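PDB 5K21: pyocyanin demethylase from Mycobacterium fortuitum subsp. fortuitum DSM 46621 = ATCC 6841, which removes the N-methyl group of the bacterial phenazine pyocyanin by a tautomerizing demethylation, giving phenazin-1-ol. Local coordinates for residues 40-45 with 74-79. Numbering follows the deposited sequence.
Sequences DIFSDI and CELTIH. With 6QF (phenazin-1-ol), chain F.
F42 reaches across to L76 inside the barrel: its ring atom CE2 lies 3.8 Å from methyl CD1 of L76, which approaches the ring obliquely. L76 extends CG anti to its backbone N (chi1 180°), carrying CD1 to the phenylalanine. No hydrogen bond joins the two segments; apolar side chains do the touching.

One face of the F42 ring lies against phenazin-1-ol, nearly parallel to it (about 10° between the planes), with ligand C3 3.5 Å above the ring plane and over its centre. CG of F42 sits between the backbone N and the carbonyl carbon (chi1 56°), and from there the ring runs beneath the middle of the tricycle, CZ of F42 coming to 3.3 Å from ligand C10.

Segments 40-45 and 74-79 belong to strands 39-48 and 70-80 of the closed antiparallel barrel of the allene oxide cyclase-like family, with strand 51-65 between them. F42 lines the ligand pocket inside this barrel, with L76 packed against it. C74, in a disulfide with C60, lines the same pocket and brings SG to 3.7 Å from ligand C15.

At the hydroxyl end the interaction is polar: ligand O19 donates a hydrogen bond to OD2 of D40 (2.6 Å). H93 NE2 makes a further hydrogen bond to the ligand.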
loop_
_atom_site.group_PDB
_atom_site.type_symbol
_atom_site.label_atom_id
_atom_site.label_comp_id
_atom_site.label_asym_id
_atom_site.label_seq_id
_atom_site.Cartn_x
_atom_site.Cartn_y
_atom_site.Cartn_z
ATOM N N ASP B 40 4.827 11.730 -0.532
ATOM C CA ASP B 40 6.223 11.586 -0.905
ATOM C C ASP B 40 6.424 10.212 -1.504
ATOM O O ASP B 40 5.951 9.215 -0.951
ATOM C CB ASP B 40 7.150 11.735 0.292
ATOM C CG ASP B 40 7.122 13.110 0.892
ATOM O OD1 ASP B 40 6.539 14.047 0.292
ATOM O OD2 ASP B 40 7.691 13.246 1.995
ATOM N N ILE B 41 7.152 10.159 -2.615
ATOM C CA ILE B 41 7.541 8.907 -3.247
ATOM C C ILE B 41 9.062 8.926 -3.344
ATOM O O ILE B 41 9.647 9.958 -3.684
ATOM C CB ILE B 41 6.867 8.737 -4.626
ATOM C CG1 ILE B 41 5.340 8.637 -4.431
ATOM C CG2 ILE B 41 7.382 7.494 -5.336
ATOM C CD1 ILE B 41 4.509 8.743 -5.686
ATOM N N PHE B 42 9.712 7.831 -2.957
ATOM C CA PHE B 42 11.159 7.910 -2.786
ATOM C C PHE B 42 11.835 6.563 -3.009
ATOM O O PHE B 42 11.207 5.503 -2.964
ATOM C CB PHE B 42 11.512 8.405 -1.387
ATOM C CG PHE B 42 10.917 7.554 -0.296
ATOM C CD1 PHE B 42 9.615 7.757 0.128
ATOM C CD2 PHE B 42 11.640 6.514 0.254
ATOM C CE1 PHE B 42 9.053 6.948 1.116
ATOM C CE2 PHE B 42 11.092 5.714 1.217
ATOM C CZ PHE B 42 9.791 5.930 1.650
ATOM N N SER B 43 13.149 6.634 -3.219
ATOM C CA SER B 43 14.021 5.476 -3.300
ATOM C C SER B 43 15.295 5.818 -2.554
ATOM O O SER B 43 15.666 6.992 -2.442
ATOM C CB SER B 43 14.349 5.082 -4.755
ATOM O OG SER B 43 14.861 6.181 -5.502
ATOM N N ASP B 44 15.960 4.783 -2.051
ATOM C CA ASP B 44 17.182 4.933 -1.276
ATOM C C ASP B 44 18.191 3.880 -1.706
ATOM O O ASP B 44 17.834 2.823 -2.232
ATOM C CB ASP B 44 16.934 4.784 0.226
ATOM C CG ASP B 44 15.868 5.739 0.743
ATOM O OD1 ASP B 44 16.209 6.900 1.033
ATOM O OD2 ASP B 44 14.691 5.332 0.829
ATOM N N ILE B 45 19.461 4.194 -1.468
ATOM C CA ILE B 45 20.568 3.246 -1.576
ATOM C C ILE B 45 20.906 2.762 -0.172
ATOM O O ILE B 45 21.065 3.571 0.750
ATOM C CB ILE B 45 21.797 3.899 -2.231
ATOM C CG1 ILE B 45 21.498 4.338 -3.665
ATOM C CG2 ILE B 45 22.995 2.960 -2.196
ATOM C CD1 ILE B 45 21.299 3.191 -4.610
ATOM N N CYS B 74 3.025 5.313 5.654
ATOM C CA CYS B 74 4.164 4.996 4.800
ATOM C C CYS B 74 4.230 3.504 4.522
ATOM O O CYS B 74 3.928 2.671 5.394
ATOM C CB CYS B 74 5.484 5.420 5.423
ATOM S SG CYS B 74 5.667 7.173 5.632
ATOM N N GLU B 75 4.603 3.194 3.288
ATOM C CA GLU B 75 4.873 1.843 2.822
ATOM C C GLU B 75 6.277 1.817 2.241
ATOM O O GLU B 75 6.656 2.711 1.474
ATOM C CB GLU B 75 3.874 1.400 1.741
ATOM C CG GLU B 75 2.513 0.944 2.227
ATOM C CD GLU B 75 2.508 -0.509 2.714
ATOM O OE1 GLU B 75 3.591 -1.150 2.760
ATOM O OE2 GLU B 75 1.410 -1.019 3.021
ATOM N N LEU B 76 7.029 0.771 2.583
ATOM C CA LEU B 76 8.425 0.659 2.208
ATOM C C LEU B 76 8.712 -0.765 1.768
ATOM O O LEU B 76 8.253 -1.714 2.404
ATOM C CB LEU B 76 9.333 1.022 3.401
ATOM C CG LEU B 76 10.848 0.960 3.209
ATOM C CD1 LEU B 76 11.287 2.075 2.259
ATOM C CD2 LEU B 76 11.529 1.102 4.561
ATOM N N THR B 77 9.486 -0.898 0.694
ATOM C CA THR B 77 10.046 -2.173 0.274
ATOM C C THR B 77 11.552 -2.054 0.207
ATOM O O THR B 77 12.086 -1.197 -0.505
ATOM C CB THR B 77 9.521 -2.629 -1.080
ATOM O OG1 THR B 77 8.112 -2.794 -1.008
ATOM C CG2 THR B 77 10.171 -3.965 -1.501
ATOM N N ILE B 78 12.222 -2.949 0.916
ATOM C CA ILE B 78 13.672 -3.071 0.919
ATOM C C ILE B 78 14.042 -4.255 0.052
ATOM O O ILE B 78 13.427 -5.322 0.165
ATOM C CB ILE B 78 14.181 -3.252 2.358
ATOM C CG1 ILE B 78 14.085 -1.920 3.094
ATOM C CG2 ILE B 78 15.603 -3.866 2.372
ATOM C CD1 ILE B 78 14.223 -2.040 4.616
ATOM N N HIS B 79 15.005 -4.056 -0.848
ATOM C CA HIS B 79 15.539 -5.125 -1.680
ATOM C C HIS B 79 16.980 -5.400 -1.274
ATOM O O HIS B 79 17.845 -4.530 -1.424
ATOM C CB HIS B 79 15.457 -4.750 -3.163
ATOM C CG HIS B 79 15.975 -5.805 -4.095
ATOM N ND1 HIS B 79 17.318 -6.107 -4.211
ATOM C CD2 HIS B 79 15.331 -6.623 -4.963
ATOM C CE1 HIS B 79 17.478 -7.075 -5.099
ATOM N NE2 HIS B 79 16.289 -7.402 -5.577
HETATM C C4 6QF F . 10.511 9.489 3.308
HETATM C C5 6QF F . 10.104 10.779 2.713
HETATM C C6 6QF F . 10.912 11.492 1.880
HETATM C C10 6QF F . 11.478 7.107 4.290
HETATM C C13 6QF F . 11.114 5.116 5.678
HETATM C C15 6QF F . 9.387 6.755 5.539
HETATM C C1 6QF F . 12.210 10.987 1.542
HETATM C C2 6QF F . 12.629 9.817 2.051
HETATM C C3 6QF F . 11.825 8.997 2.953
HETATM N N7 6QF F . 12.275 7.825 3.454
HETATM N N8 6QF F . 9.714 8.778 4.151
HETATM C C9 6QF F . 10.173 7.586 4.645
HETATM C C11 6QF F . 11.890 5.834 4.860
HETATM C C14 6QF F . 9.819 5.590 6.032
HETATM O O19 6QF F . 8.880 11.230 3.049
#